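PDB 3PGV: haloacid dehalogenase-like hydrolase from Klebsiella pneumoniae subsp. pneumoniae, which probably acts as a magnesium-dependent phosphatase of the Cof family and holds a calcium ion in this crystal structure. Local coordinates for residues A[62-67]-A[146-151]; A[124-129]-A[161-166]. All blocks are in the same frame, centred on the assembly; numbering follows the deposited sequence.

Interaction 1 is a contact near the surface between the metal-binding core domain and the cap, whereas interaction 2 is largely buried and lies wholly within the cap, pairing two neighbouring strands of its sheet. Segment 146-151 leads into the outermost strand of that same sheet, so both contacts reach one sheet from different places. Their chemistry follows from position: interaction 1 is mostly between side chains, around one phenylalanine, with no hydrogen bond across, while interaction 2 rests on backbone bonds, with aliphatic side chains on one face and Tyr125 beside Lys165 on the other. The two contacts also touch, since His64 and Gly62 of the core loop are hydrogen-bonded to Glu127 and Lys165 of the cap.

Interaction 1 of 2, residues A[62-67]-A[146-151]. With EDO (1,2-ethanediol), chain I.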
loop_
_atom_site.group_PDB
_atom_site.type_symbol
_atom_site.label_atom_id
_atom_site.label_comp_id
_atom_site.label_asym_id
_atom_site.label_seq_id
_atom_site.Cartn_x
_atom_site.Cartn_y
_atom_site.Cartn_z
ATOM N N GLY A 62 1.765 -0.331 -0.909
ATOM C CA GLY A 62 2.087 -1.680 -0.495
ATOM C C GLY A 62 3.573 -1.954 -0.620
ATOM O O GLY A 62 4.099 -2.873 0.015
ATOM N N ARG A 63 4.282 -1.099 -1.379
ATOM C CA ARG A 63 5.723 -1.228 -1.576
ATOM C C ARG A 63 6.492 -1.143 -0.274
ATOM O O ARG A 63 6.032 -0.511 0.675
ATOM C CB ARG A 63 6.238 -0.145 -2.520
ATOM C CG ARG A 63 5.789 -0.267 -3.971
ATOM C CD ARG A 63 6.618 0.681 -4.793
ATOM N NE ARG A 63 6.120 0.864 -6.147
ATOM C CZ ARG A 63 6.784 1.532 -7.086
ATOM N NH1 ARG A 63 7.981 2.046 -6.823
ATOM N NH2 ARG A 63 6.266 1.674 -8.303
ATOM N N HIS A 64 7.711 -1.719 -0.251
ATOM C CA HIS A 64 8.633 -1.554 0.873
ATOM C C HIS A 64 9.197 -0.128 0.785
ATOM O O HIS A 64 9.286 0.426 -0.318
ATOM C CB HIS A 64 9.781 -2.565 0.757
ATOM C CG HIS A 64 10.643 -2.658 1.975
ATOM N ND1 HIS A 64 11.582 -1.690 2.267
ATOM C CD2 HIS A 64 10.745 -3.655 2.887
ATOM C CE1 HIS A 64 12.183 -2.095 3.373
ATOM N NE2 HIS A 64 11.720 -3.280 3.776
ATOM N N TYR A 65 9.583 0.455 1.915
ATOM C CA TYR A 65 10.131 1.812 1.955
ATOM C C TYR A 65 11.356 1.988 1.025
ATOM O O TYR A 65 11.437 2.977 0.303
ATOM C CB TYR A 65 10.459 2.230 3.397
ATOM C CG TYR A 65 10.819 3.690 3.528
ATOM C CD1 TYR A 65 9.853 4.683 3.379
ATOM C CD2 TYR A 65 12.110 4.083 3.878
ATOM C CE1 TYR A 65 10.185 6.034 3.467
ATOM C CE2 TYR A 65 12.452 5.432 3.982
ATOM C CZ TYR A 65 11.482 6.406 3.781
ATOM O OH TYR A 65 11.803 7.737 3.907
ATOM N N ILE A 66 12.244 0.983 0.973
ATOM C CA ILE A 66 13.416 1.022 0.097
ATOM C C ILE A 66 12.991 1.124 -1.368
ATOM O O ILE A 66 13.648 1.810 -2.159
ATOM C CB ILE A 66 14.341 -0.206 0.355
ATOM C CG1 ILE A 66 14.896 -0.182 1.795
ATOM C CG2 ILE A 66 15.491 -0.274 -0.690
ATOM C CD1 ILE A 66 15.552 -1.502 2.240
ATOM N N ASP A 67 11.841 0.501 -1.704
ATOM C CA ASP A 67 11.296 0.439 -3.062
ATOM C C ASP A 67 10.547 1.745 -3.482
ATOM O O ASP A 67 10.106 1.849 -4.619
ATOM C CB ASP A 67 10.370 -0.783 -3.188
ATOM C CG ASP A 67 10.543 -1.591 -4.456
ATOM O OD1 ASP A 67 11.132 -1.059 -5.426
ATOM O OD2 ASP A 67 10.044 -2.731 -4.502
ATOM N N ALA A 146 16.265 2.016 -6.485
ATOM C CA ALA A 146 17.078 1.461 -5.419
ATOM C C ALA A 146 17.314 -0.027 -5.634
ATOM O O ALA A 146 16.449 -0.719 -6.169
ATOM C CB ALA A 146 16.407 1.690 -4.080
ATOM N N VAL A 147 18.491 -0.521 -5.221
ATOM C CA VAL A 147 18.789 -1.946 -5.267
ATOM C C VAL A 147 17.966 -2.666 -4.178
ATOM O O VAL A 147 18.184 -2.437 -2.985
ATOM C CB VAL A 147 20.319 -2.221 -5.119
ATOM C CG1 VAL A 147 20.608 -3.722 -5.082
ATOM C CG2 VAL A 147 21.109 -1.543 -6.240
ATOM N N PHE A 148 16.959 -3.442 -4.592
ATOM C CA PHE A 148 16.124 -4.196 -3.655
ATOM C C PHE A 148 15.913 -5.639 -4.173
ATOM O O PHE A 148 15.111 -5.862 -5.081
ATOM C CB PHE A 148 14.776 -3.462 -3.398
ATOM C CG PHE A 148 13.963 -3.997 -2.232
ATOM C CD1 PHE A 148 14.496 -4.036 -0.950
ATOM C CD2 PHE A 148 12.635 -4.374 -2.403
ATOM C CE1 PHE A 148 13.743 -4.530 0.126
ATOM C CE2 PHE A 148 11.871 -4.832 -1.314
ATOM C CZ PHE A 148 12.435 -4.913 -0.064
ATOM N N ASN A 149 16.717 -6.594 -3.649
ATOM C CA ASN A 149 16.728 -7.992 -4.093
ATOM C C ASN A 149 16.125 -8.921 -3.077
ATOM O O ASN A 149 15.969 -8.558 -1.925
ATOM C CB ASN A 149 18.139 -8.434 -4.386
ATOM C CG ASN A 149 18.823 -7.605 -5.416
ATOM O OD1 ASN A 149 18.271 -7.301 -6.491
ATOM N ND2 ASN A 149 20.051 -7.254 -5.139
ATOM N N TYR A 150 15.812 -10.142 -3.491
ATOM C CA TYR A 150 15.301 -11.142 -2.575
ATOM C C TYR A 150 16.439 -12.042 -2.124
ATOM O O TYR A 150 17.472 -12.116 -2.795
ATOM C CB TYR A 150 14.166 -11.990 -3.246
ATOM C CG TYR A 150 14.622 -12.775 -4.470
ATOM C CD1 TYR A 150 15.322 -13.972 -4.338
ATOM C CD2 TYR A 150 14.321 -12.336 -5.757
ATOM C CE1 TYR A 150 15.788 -14.666 -5.455
ATOM C CE2 TYR A 150 14.758 -13.033 -6.880
ATOM C CZ TYR A 150 15.475 -14.211 -6.724
ATOM O OH TYR A 150 15.878 -14.921 -7.826
ATOM N N LYS A 151 16.279 -12.662 -0.965
ATOM C CA LYS A 151 17.087 -13.771 -0.515
ATOM C C LYS A 151 16.158 -14.968 -0.480
ATOM O O LYS A 151 14.976 -14.805 -0.199
ATOM C CB LYS A 151 17.631 -13.526 0.904
ATOM C CG LYS A 151 18.820 -12.602 1.008
ATOM C CD LYS A 151 19.385 -12.679 2.437
ATOM C CE LYS A 151 20.396 -11.624 2.762
ATOM N NZ LYS A 151 20.774 -11.670 4.198
HETATM C C1 EDO I . 17.469 -9.015 0.872
HETATM O O1 EDO I . 18.879 -9.195 1.057
HETATM C C2 EDO I . 17.157 -7.522 0.909
HETATM O O2 EDO I . 15.829 -7.277 0.415
#
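At the seam between core domain and cap, Phe148 of the cap fits against His64, Ile66 and Asp67 of the loop that follows strand 56-60. Phe148 CG lies anti to the backbone N (chi1 -168°), which carries the ring across to the core. The tip, CZ, sits over one face of the His64 imidazole near the rim, 3.5 Å from His64 CG. With ring planes inclined at 42°, this is neither a stack nor an edge-to-face pair. Along one flank Ile66 CG2 reaches Phe148 CD1 at 3.9 Å and Ala146 CB at 4.0 Å, so one branched chain meets both cap residues. The methyl of Ala146 also comes within 3.4 Å of Ile66 O, close to the backbone. On the other flank Asp67 OD2 lies 3.7 Å from Phe148 CD2. An ethanediol, probably from the crystallisation liquor, bonds through O2 to Asn149 O (2.7 Å) near Phe148 CE1. His64 is held at both nitrogens: ND1 accepts the backbone N-H of Ile66 in the ring plane (3.0 Å), while NE2 bonds Glu127 O. Arg63 NH1 grips Asp67 O at 3.1 Å. This is the domain interface of a capped HAD-like hydrolase, linked to the metal site through Arg63 and its salt bridge with Asp29, a calcium ligand.

Interaction 2 of 2, residues A[124-129]-A[161-166]; sequences VYREDE and QGISKV
Val124 and Val166 lie side by side as a non-hydrogen-bonded antiparallel pair in the cap sheet, and with Ile163 they form the tightly packed part of the contact. Ile163 CD1 lies 3.8 Å from Val124 CG1 and 3.6 Å from Arg126 CG, while helix 104-110 covers Ile163 and Val166. Branched aliphatic residues suit this buried face. The backbones are joined by Tyr125 N to Lys165 O (3.0 Å, nearly straight at 174°) and by Ser164 N to Tyr125 O, also 3.0 Å but more bent. On the opposite face Lys165 runs alongside Tyr125, Lys165 CE 3.5 Å from Tyr125 CE2. Lys165 CG is wedged between its own N and C (chi1 70°), from where the straight chain runs to Gly62 O and Glu202. Toward solvent, Glu127 N still bonds Gly162 O at 2.9 Å, but the exposed Glu127 side chain, bent at chi2, borders Gly162 alone. Glycine suits this place twice over: its phi is positive (81°), and its bare CA admits Glu127 OE2 to 3.5 Å. Arg126, salt-bridged to Asp159, begins the type II' turn closing the hairpin of 121-126 with 129-132; the contact itself is the antiparallel pairing of 121-126 with 163-169 inside a HAD cap sheet.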
loop_
_atom_site.group_PDB
_atom_site.type_symbol
_atom_site.label_atom_id
_atom_site.label_comp_id
_atom_site.label_asym_id
_atom_site.label_seq_id
_atom_site.Cartn_x
_atom_site.Cartn_y
_atom_site.Cartn_z
ATOM N N VAL A 124 8.269 -12.461 1.726
ATOM C CA VAL A 124 8.277 -11.910 3.079
ATOM C C VAL A 124 9.077 -10.594 3.115
ATOM O O VAL A 124 10.203 -10.544 2.611
ATOM C CB VAL A 124 8.875 -12.949 4.090
ATOM C CG1 VAL A 124 8.949 -12.370 5.492
ATOM C CG2 VAL A 124 8.085 -14.251 4.081
ATOM N N TYR A 125 8.513 -9.545 3.744
ATOM C CA TYR A 125 9.286 -8.343 4.063
ATOM C C TYR A 125 9.628 -8.374 5.536
ATOM O O TYR A 125 8.736 -8.238 6.373
ATOM C CB TYR A 125 8.521 -7.051 3.728
ATOM C CG TYR A 125 8.435 -6.727 2.247
ATOM C CD1 TYR A 125 9.250 -7.377 1.318
ATOM C CD2 TYR A 125 7.596 -5.713 1.783
ATOM C CE1 TYR A 125 9.169 -7.087 -0.041
ATOM C CE2 TYR A 125 7.505 -5.414 0.428
ATOM C CZ TYR A 125 8.297 -6.097 -0.484
ATOM O OH TYR A 125 8.211 -5.792 -1.831
ATOM N N ARG A 126 10.887 -8.714 5.861
ATOM C CA ARG A 126 11.377 -8.712 7.229
ATOM C C ARG A 126 12.305 -7.545 7.393
ATOM O O ARG A 126 13.398 -7.540 6.802
ATOM C CB ARG A 126 12.115 -10.016 7.550
ATOM C CG ARG A 126 12.587 -10.077 8.988
ATOM C CD ARG A 126 13.297 -11.370 9.310
ATOM N NE ARG A 126 13.575 -11.467 10.739
ATOM C CZ ARG A 126 14.599 -10.869 11.337
ATOM N NH1 ARG A 126 15.459 -10.149 10.631
ATOM N NH2 ARG A 126 14.768 -10.984 12.645
ATOM N N GLU A 127 11.869 -6.517 8.154
ATOM C CA GLU A 127 12.639 -5.275 8.328
ATOM C C GLU A 127 13.016 -4.697 6.956
ATOM O O GLU A 127 12.131 -4.475 6.137
ATOM C CB GLU A 127 13.895 -5.497 9.222
ATOM C CG GLU A 127 13.599 -6.105 10.597
ATOM C CD GLU A 127 12.791 -5.249 11.562
ATOM O OE1 GLU A 127 12.292 -4.176 11.151
ATOM O OE2 GLU A 127 12.647 -5.667 12.734
ATOM N N ASP A 128 14.320 -4.549 6.671
ATOM C CA ASP A 128 14.781 -4.011 5.387
ATOM C C ASP A 128 15.122 -5.102 4.375
ATOM O O ASP A 128 15.736 -4.816 3.347
ATOM C CB ASP A 128 15.977 -3.069 5.593
ATOM C CG ASP A 128 15.596 -1.703 6.122
ATOM O OD1 ASP A 128 14.383 -1.321 5.998
ATOM O OD2 ASP A 128 16.508 -0.960 6.555
ATOM N N GLU A 129 14.694 -6.337 4.634
ATOM C CA GLU A 129 15.000 -7.445 3.724
ATOM C C GLU A 129 13.775 -8.056 3.073
ATOM O O GLU A 129 12.689 -8.069 3.658
ATOM C CB GLU A 129 15.826 -8.526 4.424
ATOM C CG GLU A 129 17.228 -8.081 4.794
ATOM C CD GLU A 129 18.093 -9.203 5.326
ATOM O OE1 GLU A 129 17.635 -9.920 6.248
ATOM O OE2 GLU A 129 19.224 -9.377 4.814
ATOM N N GLN A 161 10.233 -12.705 13.363
ATOM C CA GLN A 161 10.084 -11.375 13.945
ATOM C C GLN A 161 10.491 -10.267 12.973
ATOM O O GLN A 161 11.311 -10.499 12.090
ATOM C CB GLN A 161 10.825 -11.267 15.284
ATOM C CG GLN A 161 10.104 -12.046 16.391
ATOM C CD GLN A 161 10.761 -11.936 17.726
ATOM O OE1 GLN A 161 10.768 -12.882 18.510
ATOM N NE2 GLN A 161 11.277 -10.763 18.045
ATOM N N GLY A 162 9.817 -9.108 13.075
ATOM C CA GLY A 162 10.053 -7.957 12.210
ATOM C C GLY A 162 9.347 -8.078 10.873
ATOM O O GLY A 162 9.747 -7.441 9.892
ATOM N N ILE A 163 8.272 -8.872 10.821
ATOM C CA ILE A 163 7.568 -9.124 9.552
ATOM C C ILE A 163 6.487 -8.078 9.294
ATOM O O ILE A 163 5.438 -8.128 9.909
ATOM C CB ILE A 163 6.996 -10.578 9.506
ATOM C CG1 ILE A 163 8.051 -11.645 9.980
ATOM C CG2 ILE A 163 6.410 -10.910 8.130
ATOM C CD1 ILE A 163 9.371 -11.645 9.213
ATOM N N SER A 164 6.748 -7.125 8.377
ATOM C CA SER A 164 5.755 -6.101 8.031
ATOM C C SER A 164 4.621 -6.705 7.201
ATOM O O SER A 164 3.465 -6.324 7.368
ATOM C CB SER A 164 6.414 -4.937 7.291
ATOM O OG SER A 164 7.151 -5.390 6.169
ATOM N N LYS A 165 4.946 -7.669 6.327
ATOM C CA LYS A 165 3.943 -8.375 5.543
ATOM C C LYS A 165 4.468 -9.640 4.892
ATOM O O LYS A 165 5.664 -9.776 4.663
ATOM C CB LYS A 165 3.288 -7.458 4.487
ATOM C CG LYS A 165 4.188 -7.071 3.341
ATOM C CD LYS A 165 3.396 -6.320 2.287
ATOM C CE LYS A 165 4.176 -6.126 1.024
ATOM N NZ LYS A 165 3.390 -5.419 -0.002
ATOM N N VAL A 166 3.558 -10.577 4.617
ATOM C CA VAL A 166 3.826 -11.754 3.807
ATOM C C VAL A 166 2.904 -11.661 2.592
ATOM O O VAL A 166 1.738 -11.275 2.743
ATOM C CB VAL A 166 3.598 -13.086 4.596
ATOM C CG1 VAL A 166 3.789 -14.311 3.679
ATOM C CG2 VAL A 166 4.513 -13.169 5.814
#